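Local coordinates for CDA peptide synthetase I (Streptomyces coelicolor, PDB 5DU9), which belongs to the large modular peptide synthetases and is represented here by a condensation domain of the CoA-dependent acyltransferase clan, at residues 106-111 / 116-121; 370-375 / 379-384; 261-266 / 324-329; 267-272 / 330-335; 405-410 / 427-432. The protein carries 1 engineered substitution. One frame throughout, in Å; residues are numbered along the deposited sequence.

Contact 1 of 5, residues 106-111 / 116-121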
# COMPACT_ATOMS: atom_id res chain seq x y z
N ILE A 106 -13.99 -7.95 -19.39
CA ILE A 106 -14.29 -6.76 -20.16
C ILE A 106 -13.35 -6.71 -21.36
O ILE A 106 -12.15 -6.44 -21.21
CB ILE A 106 -14.15 -5.50 -19.30
CG1 ILE A 106 -15.14 -5.57 -18.13
CG2 ILE A 106 -14.40 -4.25 -20.15
CD1 ILE A 106 -15.01 -4.45 -17.13
N ASP A 107 -13.89 -6.98 -22.54
CA ASP A 107 -13.11 -7.03 -23.76
C ASP A 107 -13.02 -5.63 -24.38
O ASP A 107 -13.97 -5.17 -25.01
CB ASP A 107 -13.73 -8.02 -24.75
CG ASP A 107 -12.86 -8.25 -25.97
OD1 ASP A 107 -11.86 -7.53 -26.15
OD2 ASP A 107 -13.18 -9.17 -26.76
N LEU A 108 -11.88 -4.98 -24.18
CA LEU A 108 -11.64 -3.67 -24.76
C LEU A 108 -10.75 -3.78 -26.00
O LEU A 108 -10.25 -2.78 -26.51
CB LEU A 108 -11.00 -2.75 -23.73
CG LEU A 108 -11.84 -2.50 -22.47
CD1 LEU A 108 -11.06 -1.73 -21.42
CD2 LEU A 108 -13.13 -1.77 -22.82
N SER A 109 -10.58 -5.01 -26.50
CA SER A 109 -9.85 -5.23 -27.74
C SER A 109 -10.70 -4.75 -28.90
O SER A 109 -11.65 -5.42 -29.30
CB SER A 109 -9.49 -6.70 -27.92
OG SER A 109 -10.59 -7.43 -28.42
N GLY A 110 -10.36 -3.58 -29.43
CA GLY A 110 -11.15 -2.94 -30.46
C GLY A 110 -11.39 -1.49 -30.13
O GLY A 110 -11.69 -0.68 -31.01
N HIS A 111 -11.25 -1.15 -28.85
CA HIS A 111 -11.43 0.23 -28.42
C HIS A 111 -10.25 1.08 -28.86
O HIS A 111 -9.14 0.58 -29.04
CB HIS A 111 -11.60 0.32 -26.90
CG HIS A 111 -12.37 1.52 -26.45
ND1 HIS A 111 -11.81 2.78 -26.38
CD2 HIS A 111 -13.66 1.67 -26.07
CE1 HIS A 111 -12.72 3.65 -25.97
NE2 HIS A 111 -13.85 3.00 -25.78
N GLY A 116 -7.00 3.51 -21.30
CA GLY A 116 -7.76 4.59 -20.69
C GLY A 116 -9.14 4.14 -20.22
O GLY A 116 -9.59 4.52 -19.14
N GLU A 117 -9.81 3.34 -21.04
CA GLU A 117 -11.12 2.82 -20.68
C GLU A 117 -11.05 1.91 -19.46
O GLU A 117 -11.95 1.92 -18.61
CB GLU A 117 -11.75 2.06 -21.85
CG GLU A 117 -12.38 2.96 -22.88
CD GLU A 117 -13.51 3.80 -22.31
OE1 GLU A 117 -14.48 3.21 -21.80
OE2 GLU A 117 -13.41 5.04 -22.37
N ALA A 118 -9.98 1.12 -19.38
CA ALA A 118 -9.78 0.24 -18.24
C ALA A 118 -9.60 1.06 -16.96
O ALA A 118 -10.16 0.72 -15.92
CB ALA A 118 -8.59 -0.66 -18.47
N GLN A 119 -8.82 2.13 -17.05
CA GLN A 119 -8.57 2.99 -15.90
C GLN A 119 -9.87 3.63 -15.43
O GLN A 119 -10.14 3.69 -14.23
CB GLN A 119 -7.54 4.07 -16.24
CG GLN A 119 -7.21 5.01 -15.07
CD GLN A 119 -6.45 4.31 -13.95
OE1 GLN A 119 -5.42 3.68 -14.18
NE2 GLN A 119 -6.96 4.41 -12.73
N ARG A 120 -10.67 4.09 -16.39
CA ARG A 120 -11.96 4.70 -16.08
C ARG A 120 -12.87 3.69 -15.38
O ARG A 120 -13.59 4.05 -14.44
CB ARG A 120 -12.62 5.22 -17.36
CG ARG A 120 -13.96 5.88 -17.13
CD ARG A 120 -14.49 6.54 -18.39
NE ARG A 120 -15.87 6.98 -18.23
CZ ARG A 120 -16.92 6.16 -18.20
NH1 ARG A 120 -16.75 4.85 -18.32
NH2 ARG A 120 -18.14 6.65 -18.04
N TRP A 121 -12.83 2.44 -15.83
CA TRP A 121 -13.65 1.39 -15.22
C TRP A 121 -13.23 1.14 -13.78
O TRP A 121 -14.07 1.02 -12.88
CB TRP A 121 -13.54 0.09 -16.02
CG TRP A 121 -14.63 -0.89 -15.70
CD1 TRP A 121 -15.77 -1.11 -16.41
CD2 TRP A 121 -14.68 -1.78 -14.58
NE1 TRP A 121 -16.53 -2.08 -15.81
CE2 TRP A 121 -15.89 -2.51 -14.68
CE3 TRP A 121 -13.83 -2.03 -13.50
CZ2 TRP A 121 -16.26 -3.47 -13.74
CZ3 TRP A 121 -14.21 -2.99 -12.57
CH2 TRP A 121 -15.41 -3.69 -12.70
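I106 lays its terminal methyl over the indole of W121. CD1 of I106 sits 3.3 Å from the centroid of the five-membered ring of W121 and 20° off its normal, which places it over the face and meets the criterion for a CH-pi contact. The approach is tight, since I106 CD1 comes to 3.1 Å from W121 NE1. CG1 of I106 is turned anti to its carbonyl carbon (chi1 -60°), and the extended chi2 then carries CD1 across to the helix. W121 also packs edge-to-face with F143 of strand 138-146, so its ring has partners from two strands. L108 CD1 rests on the helix surface at the consecutive residues E117 and A118, 3.7 Å from A118 N and 3.9 Å from E117 CB. Strand 103-107, helix 114-126 and strand 138-146 make a beta-alpha-beta unit, and this is its first junction, where the strand end and the loop after it face the helix. At the loop end H111 turns one ring face to the CG of E117, an approach modelled too close to be trusted in detail. The H111 ND1 is hydrogen-bonded to the backbone N of D113. Where the strand gives way to the loop, D107 OD1 accepts from S109 N at 2.8 Å, an Asx turn, and from S109 OG at 2.6 Å on its syn lone pair.

Contact 2 of 5, residues 370-375 / 379-384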
# COMPACT_ATOMS: atom_id res chain seq x y z
N ILE A 370 8.28 -7.39 -5.80
CA ILE A 370 7.39 -8.48 -6.13
C ILE A 370 7.84 -9.07 -7.46
O ILE A 370 8.00 -8.35 -8.45
CB ILE A 370 5.91 -8.00 -6.20
CG1 ILE A 370 5.01 -9.14 -6.69
CG2 ILE A 370 5.77 -6.76 -7.09
CD1 ILE A 370 3.54 -8.79 -6.71
N ARG A 371 8.09 -10.37 -7.47
CA ARG A 371 8.50 -11.04 -8.69
C ARG A 371 7.36 -10.98 -9.69
O ARG A 371 6.20 -11.07 -9.29
CB ARG A 371 8.88 -12.50 -8.42
CG ARG A 371 9.50 -13.20 -9.62
CD ARG A 371 9.55 -14.71 -9.42
NE ARG A 371 10.29 -15.07 -8.21
CZ ARG A 371 10.36 -16.31 -7.73
NH1 ARG A 371 9.75 -17.31 -8.36
NH2 ARG A 371 11.05 -16.56 -6.62
N PRO A 372 7.68 -10.80 -10.98
CA PRO A 372 6.63 -10.89 -12.00
C PRO A 372 5.78 -12.14 -11.82
O PRO A 372 6.31 -13.23 -11.62
CB PRO A 372 7.43 -10.92 -13.30
CG PRO A 372 8.66 -10.14 -13.00
CD PRO A 372 8.98 -10.43 -11.56
N VAL A 373 4.46 -11.97 -11.87
CA VAL A 373 3.53 -13.06 -11.63
C VAL A 373 3.44 -13.96 -12.86
O VAL A 373 3.12 -13.50 -13.95
CB VAL A 373 2.13 -12.51 -11.24
CG1 VAL A 373 1.13 -13.64 -11.07
CG2 VAL A 373 2.23 -11.70 -9.96
N ASP A 374 3.71 -15.25 -12.67
CA ASP A 374 3.82 -16.18 -13.78
C ASP A 374 2.52 -16.96 -14.02
O ASP A 374 2.13 -17.80 -13.21
CB ASP A 374 4.96 -17.17 -13.52
CG ASP A 374 5.22 -18.09 -14.70
OD1 ASP A 374 4.81 -17.76 -15.83
OD2 ASP A 374 5.83 -19.16 -14.48
N PHE A 375 1.86 -16.67 -15.14
CA PHE A 375 0.62 -17.36 -15.49
C PHE A 375 0.88 -18.52 -16.45
O PHE A 375 -0.03 -18.99 -17.13
CB PHE A 375 -0.37 -16.37 -16.10
CG PHE A 375 -0.97 -15.43 -15.10
CD1 PHE A 375 -2.07 -15.81 -14.35
CD2 PHE A 375 -0.44 -14.16 -14.91
CE1 PHE A 375 -2.63 -14.94 -13.42
CE2 PHE A 375 -0.99 -13.30 -13.98
CZ PHE A 375 -2.09 -13.69 -13.24
N VAL A 379 3.12 -13.08 -18.26
CA VAL A 379 3.68 -12.59 -17.01
C VAL A 379 2.94 -11.33 -16.59
O VAL A 379 2.61 -10.49 -17.43
CB VAL A 379 5.18 -12.30 -17.15
CG1 VAL A 379 5.75 -11.79 -15.85
CG2 VAL A 379 5.92 -13.56 -17.59
N GLY A 380 2.69 -11.19 -15.29
CA GLY A 380 1.96 -10.05 -14.76
C GLY A 380 2.82 -9.14 -13.90
O GLY A 380 3.45 -9.58 -12.94
N LEU A 381 2.82 -7.85 -14.25
CA LEU A 381 3.53 -6.83 -13.49
C LEU A 381 2.55 -5.98 -12.70
O LEU A 381 1.62 -5.41 -13.26
CB LEU A 381 4.36 -5.95 -14.42
CG LEU A 381 5.41 -6.67 -15.27
CD1 LEU A 381 6.15 -5.68 -16.15
CD2 LEU A 381 6.39 -7.45 -14.40
N MET A 382 2.75 -5.91 -11.39
CA MET A 382 1.80 -5.23 -10.52
C MET A 382 1.96 -3.72 -10.60
O MET A 382 3.08 -3.21 -10.69
CB MET A 382 1.98 -5.70 -9.07
CG MET A 382 0.99 -5.09 -8.08
SD MET A 382 1.07 -5.89 -6.47
CE MET A 382 0.20 -4.70 -5.46
N ARG A 383 0.84 -3.00 -10.59
CA ARG A 383 0.88 -1.56 -10.39
C ARG A 383 -0.27 -1.13 -9.48
O ARG A 383 -1.35 -1.73 -9.48
CB ARG A 383 0.85 -0.80 -11.72
CG ARG A 383 -0.49 -0.65 -12.41
CD ARG A 383 -0.38 0.41 -13.50
NE ARG A 383 -1.51 0.41 -14.43
CZ ARG A 383 -2.53 1.27 -14.41
NH1 ARG A 383 -2.59 2.24 -13.50
NH2 ARG A 383 -3.50 1.17 -15.31
N SER A 384 0.00 -0.09 -8.71
CA SER A 384 -0.95 0.41 -7.74
C SER A 384 -2.04 1.22 -8.43
O SER A 384 -1.78 1.91 -9.41
CB SER A 384 -0.21 1.27 -6.70
OG SER A 384 -1.10 1.74 -5.70
O HOH W 1 4.10 -8.92 -9.78
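I370 and M382 bring their side chains together at about a right angle, with I370 CD1 3.8 Å from M382 SD. Both run out anti to the backbone N (chi1 174° for I370), and the M382 chain stays extended beyond CG, so the isoleucine meets the sulfur while the methionine tip continues toward helix 163-182, where it touches M166 and Y170. L381 adopts the other setting, CG anti to the carbonyl carbon (chi1 -58°), which swings CD2 to 3.8 Å from P372 CB, the two groups meeting at a slant. F375 presents its ring edge to G380, whose lack of a side chain suits the closeness of V373 and the ring. Two backbone bonds fix the register: V373 N to G380 O at 2.8 Å with an N-H...O angle of 164°, and G380 N to V373 O at 2.7 Å, each on a lone pair in the carbonyl plane. A water 3.0 Å from R371 O donates to it and also to G380 O. V373 and G380 are thus the hydrogen-bonded pair, with D374 and V379 the non-hydrogen-bonded pair, of an antiparallel beta hairpin at the edge of the six-stranded sheet.

Contact 3 of 5, residues 261-266 / 324-329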
# COMPACT_ATOMS: atom_id res chain seq x y z
N GLU A 261 24.28 1.92 -3.56
CA GLU A 261 25.58 1.25 -3.46
C GLU A 261 26.61 2.14 -2.77
O GLU A 261 27.39 1.67 -1.94
CB GLU A 261 26.10 0.86 -4.85
CG GLU A 261 27.33 -0.05 -4.84
CD GLU A 261 28.65 0.69 -4.65
OE1 GLU A 261 28.73 1.90 -4.94
OE2 GLU A 261 29.63 0.04 -4.21
N ALA A 262 26.61 3.42 -3.13
CA ALA A 262 27.64 4.35 -2.68
C ALA A 262 27.47 4.70 -1.20
O ALA A 262 28.45 4.80 -0.46
CB ALA A 262 27.61 5.60 -3.52
N THR A 263 26.22 4.89 -0.78
CA THR A 263 25.94 5.26 0.60
C THR A 263 25.88 4.03 1.50
O THR A 263 26.00 4.14 2.72
CB THR A 263 24.61 6.03 0.73
OG1 THR A 263 23.52 5.22 0.28
CG2 THR A 263 24.66 7.31 -0.10
N GLY A 264 25.69 2.86 0.89
CA GLY A 264 25.53 1.63 1.64
C GLY A 264 24.14 1.46 2.20
O GLY A 264 23.90 0.56 3.00
N ALA A 265 23.22 2.34 1.81
CA ALA A 265 21.83 2.28 2.26
C ALA A 265 20.95 1.62 1.21
O ALA A 265 21.17 1.77 0.01
CB ALA A 265 21.31 3.68 2.57
N HIS A 266 19.94 0.89 1.67
CA HIS A 266 18.96 0.31 0.76
C HIS A 266 18.27 1.43 -0.02
O HIS A 266 18.06 2.51 0.51
CB HIS A 266 17.96 -0.54 1.54
CG HIS A 266 16.93 -1.21 0.69
ND1 HIS A 266 15.63 -0.76 0.60
CD2 HIS A 266 17.01 -2.29 -0.12
CE1 HIS A 266 14.96 -1.54 -0.23
NE2 HIS A 266 15.77 -2.48 -0.67
N SER A 324 25.09 17.27 3.48
CA SER A 324 25.07 16.59 2.18
C SER A 324 23.86 15.68 2.07
O SER A 324 23.23 15.35 3.07
CB SER A 324 26.34 15.77 1.99
OG SER A 324 26.35 14.69 2.90
N PHE A 325 23.56 15.23 0.85
CA PHE A 325 22.48 14.27 0.68
C PHE A 325 22.83 12.97 1.40
O PHE A 325 21.98 12.35 2.03
CB PHE A 325 22.18 14.01 -0.80
CG PHE A 325 21.04 13.05 -1.02
CD1 PHE A 325 19.80 13.29 -0.46
CD2 PHE A 325 21.22 11.92 -1.79
CE1 PHE A 325 18.75 12.41 -0.66
CE2 PHE A 325 20.18 11.03 -1.99
CZ PHE A 325 18.94 11.28 -1.43
N ALA A 326 24.10 12.58 1.34
CA ALA A 326 24.55 11.39 2.05
C ALA A 326 24.30 11.51 3.55
O ALA A 326 23.97 10.54 4.22
CB ALA A 326 26.03 11.12 1.78
N ARG A 327 24.45 12.72 4.08
CA ARG A 327 24.20 12.95 5.50
C ARG A 327 22.72 12.79 5.82
O ARG A 327 22.35 12.29 6.88
CB ARG A 327 24.68 14.33 5.94
CG ARG A 327 24.50 14.60 7.43
CD ARG A 327 25.39 13.69 8.28
NE ARG A 327 25.23 13.93 9.71
CZ ARG A 327 24.29 13.37 10.47
NH1 ARG A 327 23.41 12.53 9.94
NH2 ARG A 327 24.23 13.66 11.76
N VAL A 328 21.85 13.24 4.91
CA VAL A 328 20.42 13.07 5.12
C VAL A 328 20.04 11.60 5.09
O VAL A 328 19.19 11.16 5.85
CB VAL A 328 19.60 13.85 4.06
CG1 VAL A 328 18.11 13.63 4.27
CG2 VAL A 328 19.93 15.34 4.14
N VAL A 329 20.68 10.83 4.21
CA VAL A 329 20.47 9.38 4.17
C VAL A 329 20.85 8.78 5.53
O VAL A 329 20.14 7.92 6.05
CB VAL A 329 21.28 8.71 3.03
CG1 VAL A 329 21.22 7.19 3.13
CG2 VAL A 329 20.74 9.16 1.67
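A265 and V329 make the closest apolar touch here: A265 CB lies 3.6 Å from V329 CG1. V329 sets that methyl anti to its backbone N (chi1 171°), directing it out from the helix, while its CG2 lies over one face of the F325 ring within the same segment. T263 adds two looser approaches, CG2 at 4.5 Å from A326 CB and OG1 at 4.2 Å from V329 CG1, its side chain standing at about a right angle to the valine. The buried surface is small, 132 Å² summed over both sides.

No polar bond joins the two segments. T263 OG1 occupies the position between the backbone N and carbonyl carbon (chi1 61°), where it bonds to A259 O one turn earlier and accepts from A265 N at 3.3 Å, giving an ST turn. This is where helix 250-263 ends: G264 leaves helical angles with phi 79°, and H266 takes the N-cap position of helix 267-283. The contact therefore sets the elbow between two consecutive helices against the first turns of helix 325-341. P439, further along the chain, touches both T263 and A326.

One capping bond starts helix 325-341: S324, at the N-cap, accepts from R327 N through OG at 3.0 Å, and V328 N to S324 O at 3.1 Å is the first regular helical bond. F325 packs on V270 and A273 of helix 267-283, and V329 also touches A273.

Contact 4 of 5, residues 267-272 / 330-335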
# COMPACT_ATOMS: atom_id res chain seq x y z
N TRP A 267 17.93 1.18 -1.28
CA TRP A 267 17.46 2.27 -2.13
C TRP A 267 16.18 2.92 -1.64
O TRP A 267 15.94 4.09 -1.92
CB TRP A 267 17.27 1.78 -3.57
CG TRP A 267 16.07 0.91 -3.76
CD1 TRP A 267 15.96 -0.42 -3.46
CD2 TRP A 267 14.81 1.31 -4.31
NE1 TRP A 267 14.71 -0.87 -3.79
CE2 TRP A 267 13.98 0.17 -4.31
CE3 TRP A 267 14.30 2.51 -4.80
CZ2 TRP A 267 12.67 0.20 -4.78
CZ3 TRP A 267 13.00 2.54 -5.26
CH2 TRP A 267 12.20 1.39 -5.25
N ALA A 268 15.35 2.19 -0.88
CA ALA A 268 14.13 2.79 -0.34
C ALA A 268 14.48 3.90 0.66
O ALA A 268 13.77 4.90 0.78
CB ALA A 268 13.26 1.73 0.33
N ARG A 269 15.59 3.72 1.37
CA ARG A 269 16.08 4.74 2.30
C ARG A 269 16.54 5.98 1.53
O ARG A 269 16.37 7.11 1.99
CB ARG A 269 17.22 4.21 3.17
CG ARG A 269 16.85 3.01 4.03
CD ARG A 269 15.86 3.40 5.12
NE ARG A 269 15.47 2.26 5.94
CZ ARG A 269 16.13 1.84 7.02
NH1 ARG A 269 17.24 2.43 7.41
NH2 ARG A 269 15.67 0.79 7.70
N VAL A 270 17.13 5.76 0.37
CA VAL A 270 17.56 6.86 -0.49
C VAL A 270 16.33 7.65 -0.94
O VAL A 270 16.35 8.88 -0.97
CB VAL A 270 18.34 6.35 -1.72
CG1 VAL A 270 18.66 7.49 -2.69
CG2 VAL A 270 19.62 5.65 -1.28
N VAL A 271 15.26 6.95 -1.28
CA VAL A 271 14.03 7.63 -1.69
C VAL A 271 13.43 8.44 -0.54
O VAL A 271 13.03 9.58 -0.72
CB VAL A 271 13.00 6.61 -2.23
CG1 VAL A 271 11.65 7.27 -2.50
CG2 VAL A 271 13.52 5.97 -3.49
N ILE A 272 13.36 7.84 0.64
CA ILE A 272 12.84 8.54 1.81
C ILE A 272 13.67 9.80 2.07
O ILE A 272 13.13 10.87 2.32
CB ILE A 272 12.81 7.62 3.05
CG1 ILE A 272 11.76 6.54 2.87
CG2 ILE A 272 12.50 8.41 4.31
CD1 ILE A 272 11.88 5.38 3.85
N GLU A 330 21.94 9.24 6.12
CA GLU A 330 22.34 8.76 7.45
C GLU A 330 21.31 9.13 8.51
O GLU A 330 21.01 8.34 9.41
CB GLU A 330 23.71 9.32 7.83
CG GLU A 330 24.85 8.76 7.00
CD GLU A 330 26.17 9.47 7.27
OE1 GLU A 330 26.22 10.32 8.18
OE2 GLU A 330 27.16 9.16 6.57
N THR A 331 20.77 10.34 8.41
CA THR A 331 19.75 10.81 9.33
C THR A 331 18.51 9.92 9.23
O THR A 331 17.92 9.54 10.24
CB THR A 331 19.39 12.28 9.05
OG1 THR A 331 20.54 13.09 9.27
CG2 THR A 331 18.25 12.76 9.96
N VAL A 332 18.15 9.57 8.00
CA VAL A 332 17.01 8.68 7.77
C VAL A 332 17.28 7.31 8.38
O VAL A 332 16.41 6.73 9.03
CB VAL A 332 16.73 8.54 6.25
CG1 VAL A 332 15.80 7.36 5.96
CG2 VAL A 332 16.13 9.83 5.72
N SER A 333 18.48 6.79 8.17
CA SER A 333 18.84 5.48 8.70
C SER A 333 18.76 5.45 10.23
O SER A 333 18.27 4.47 10.81
CB SER A 333 20.25 5.09 8.24
OG SER A 333 20.27 4.80 6.86
N GLU A 334 19.23 6.51 10.88
CA GLU A 334 19.19 6.59 12.34
C GLU A 334 17.76 6.63 12.86
O GLU A 334 17.41 5.94 13.82
CB GLU A 334 19.96 7.82 12.83
CG GLU A 334 19.94 8.00 14.34
CD GLU A 334 20.87 9.10 14.82
OE1 GLU A 334 20.77 9.50 16.00
OE2 GLU A 334 21.72 9.56 14.02
N ALA A 335 16.92 7.44 12.21
CA ALA A 335 15.53 7.56 12.61
C ALA A 335 14.76 6.27 12.36
O ALA A 335 13.94 5.87 13.18
CB ALA A 335 14.87 8.72 11.88
O HOH W 2 18.89 1.88 9.74
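V332 meets two residues of segment 267-272 at once. Its CG1, anti to the backbone N (chi1 166°), lies 3.8 Å from I272 CG2 and 4.0 Å from R269 CD, so one valine methyl fits between an aliphatic branch and the alkyl part of an arginine. S333 follows and takes the polar end of the same arginine. R269 bends at chi2 (-68°), which brings NH1 back alongside the serine, 3.7 Å from S333 CA. S333 OG lies near the guanidinium edge but is not bonded to it: it is hydrogen-bonded to V329 O, one turn earlier. A water provides the polar link instead, lying in the guanidinium plane, accepting from R269 NH1 at 2.9 Å and donating to S333 O at 2.9 Å. The same carbonyl also receives S337 OG. The short helical segments approach to 9.2 Å between axes with 110° between their directions, so these segments cross steeply and share a small patch. Around it, A335 and V332 lean on L317 of strand 311-318, I272 reaches L315 of that strand and V364 of strand 363-366, R269 extends over M336 and L340, and W267 and V270 face helix 250-263.

Contact 5 of 5, residues 405-410 / 427-432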
# COMPACT_ATOMS: atom_id res chain seq x y z
N LEU A 405 10.57 2.29 -12.46
CA LEU A 405 9.62 2.60 -11.39
C LEU A 405 8.32 3.18 -11.93
O LEU A 405 8.30 3.84 -12.96
CB LEU A 405 10.23 3.60 -10.41
CG LEU A 405 11.43 3.11 -9.59
CD1 LEU A 405 12.14 4.29 -8.94
CD2 LEU A 405 10.99 2.11 -8.54
N ARG A 406 7.24 2.91 -11.21
CA ARG A 406 6.03 3.69 -11.35
C ARG A 406 5.88 4.50 -10.07
O ARG A 406 5.87 3.95 -8.98
CB ARG A 406 4.81 2.80 -11.58
CG ARG A 406 3.62 3.54 -12.19
CD ARG A 406 3.41 3.16 -13.65
NE ARG A 406 2.71 4.21 -14.39
CZ ARG A 406 2.88 4.45 -15.69
NH1 ARG A 406 3.73 3.73 -16.41
NH2 ARG A 406 2.19 5.42 -16.28
N VAL A 407 5.79 5.82 -10.23
CA VAL A 407 5.63 6.72 -9.10
C VAL A 407 4.22 7.28 -9.11
O VAL A 407 3.83 7.96 -10.05
CB VAL A 407 6.64 7.88 -9.15
CG1 VAL A 407 6.47 8.81 -7.95
CG2 VAL A 407 8.07 7.35 -9.21
N ASP A 408 3.46 6.96 -8.07
CA ASP A 408 2.09 7.46 -7.94
C ASP A 408 2.03 8.53 -6.86
O ASP A 408 2.43 8.30 -5.71
CB ASP A 408 1.12 6.33 -7.60
CG ASP A 408 0.73 5.50 -8.81
OD1 ASP A 408 1.55 5.38 -9.74
OD2 ASP A 408 -0.40 4.98 -8.84
N PHE A 409 1.54 9.71 -7.23
CA PHE A 409 1.20 10.74 -6.26
C PHE A 409 -0.29 10.68 -6.03
O PHE A 409 -1.08 10.93 -6.94
CB PHE A 409 1.63 12.13 -6.75
CG PHE A 409 3.03 12.51 -6.34
CD1 PHE A 409 4.06 11.59 -6.42
CD2 PHE A 409 3.31 13.79 -5.89
CE1 PHE A 409 5.35 11.94 -6.04
CE2 PHE A 409 4.60 14.15 -5.52
CZ PHE A 409 5.62 13.22 -5.59
N GLU A 410 -0.67 10.33 -4.81
CA GLU A 410 -2.07 10.20 -4.42
C GLU A 410 -2.44 11.36 -3.52
O GLU A 410 -2.06 11.39 -2.35
CB GLU A 410 -2.30 8.87 -3.71
CG GLU A 410 -1.76 7.66 -4.45
CD GLU A 410 -2.08 6.35 -3.76
OE1 GLU A 410 -2.16 6.33 -2.51
OE2 GLU A 410 -2.23 5.32 -4.45
N ARG A 427 8.53 17.47 -10.61
CA ARG A 427 9.50 18.28 -9.88
C ARG A 427 10.27 17.44 -8.87
O ARG A 427 11.49 17.56 -8.74
CB ARG A 427 8.81 19.44 -9.16
CG ARG A 427 9.77 20.44 -8.54
CD ARG A 427 9.03 21.54 -7.80
NE ARG A 427 8.06 22.20 -8.66
CZ ARG A 427 7.00 22.88 -8.22
NH1 ARG A 427 6.76 22.98 -6.92
NH2 ARG A 427 6.18 23.45 -9.09
N PHE A 428 9.55 16.60 -8.14
CA PHE A 428 10.17 15.77 -7.13
C PHE A 428 11.15 14.77 -7.75
O PHE A 428 12.27 14.63 -7.28
CB PHE A 428 9.13 15.01 -6.32
CG PHE A 428 9.69 13.84 -5.57
CD1 PHE A 428 10.56 14.04 -4.51
CD2 PHE A 428 9.38 12.55 -5.94
CE1 PHE A 428 11.10 12.98 -3.83
CE2 PHE A 428 9.91 11.48 -5.25
CZ PHE A 428 10.77 11.69 -4.20
N VAL A 429 10.72 14.08 -8.80
CA VAL A 429 11.57 13.07 -9.41
C VAL A 429 12.84 13.69 -9.99
O VAL A 429 13.91 13.08 -9.93
CB VAL A 429 10.82 12.28 -10.51
CG1 VAL A 429 11.77 11.39 -11.30
CG2 VAL A 429 9.71 11.43 -9.89
N ARG A 430 12.74 14.90 -10.54
CA ARG A 430 13.92 15.58 -11.07
C ARG A 430 14.91 15.90 -9.94
O ARG A 430 16.12 15.70 -10.08
CB ARG A 430 13.53 16.86 -11.81
CG ARG A 430 14.73 17.68 -12.29
CD ARG A 430 14.32 18.83 -13.20
NE ARG A 430 13.22 19.62 -12.65
CZ ARG A 430 12.78 20.76 -13.16
NH1 ARG A 430 13.35 21.27 -14.25
NH2 ARG A 430 11.78 21.41 -12.58
N PHE A 431 14.39 16.40 -8.82
CA PHE A 431 15.23 16.73 -7.68
C PHE A 431 15.86 15.47 -7.09
O PHE A 431 17.06 15.44 -6.81
CB PHE A 431 14.40 17.47 -6.62
CG PHE A 431 15.22 18.10 -5.52
CD1 PHE A 431 16.15 19.08 -5.81
CD2 PHE A 431 15.04 17.72 -4.20
CE1 PHE A 431 16.90 19.67 -4.79
CE2 PHE A 431 15.78 18.31 -3.19
CZ PHE A 431 16.71 19.28 -3.49
N LEU A 432 15.04 14.43 -6.91
CA LEU A 432 15.52 13.13 -6.42
C LEU A 432 16.68 12.60 -7.27
O LEU A 432 17.69 12.15 -6.73
CB LEU A 432 14.36 12.12 -6.41
CG LEU A 432 14.70 10.67 -6.05
CD1 LEU A 432 15.22 10.58 -4.63
CD2 LEU A 432 13.50 9.77 -6.25
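F428 holds CG anti to its backbone N (chi1 162°) and F409 holds CG anti to its carbonyl carbon (chi1 -90°), settings that send the two rings toward each other from helix and strand. F409 arrives with its far tip: CZ is 3.8 Å from F428 CD2 and 4.0 Å from F428 CB, and CD2 lies at the edge of the F409 ring, near its plane. Relative to the F428 ring, F409 CZ comes in obliquely. A second, looser touch joins V407 CG2 and V429 CG2 at 4.4 Å. V407 and V429 are also the nearest pair along the backbone, their CA atoms 8.7 Å apart. Strand 404-411 is an inner strand of the four-stranded sheet, and helix 418-437 covers the face that bears V407 and F409. F428 further packs edge-to-face on F278. On the other side of the strand the residues are polar: E410 bonds to S387, a residue of the pocket holding (2S)-2-amino-N-butyl-propanamide, and to N394, while D408 bonds to S245. The absence of a hydrogen bond between the two segments and the burial of all four touching residues are consistent with a contact held by hydrophobic burial and dispersion, not by directional bonds.

Overall arrangement
From the N terminus, contact 1 comes first and closes a short loop between an edge strand of the six-stranded sheet and the helix that follows it. Contacts 3 and 4 follow and cross: residues 261-266 and 267-272 run on consecutively and meet 324-329 and 330-335 of one helix, so two loops of 57 residues interleave. Contact 2, a hairpin, then adds to the sheet of contact 1, which it touches through Q119 OE1 and R383 NH1, a probable hydrogen bond. Contact 5 closes last, packing helix 418-437 on the four-stranded sheet. It touches contact 4 through W267 and L405, and contact 2 through S384 and D408, bringing the two sheets together there.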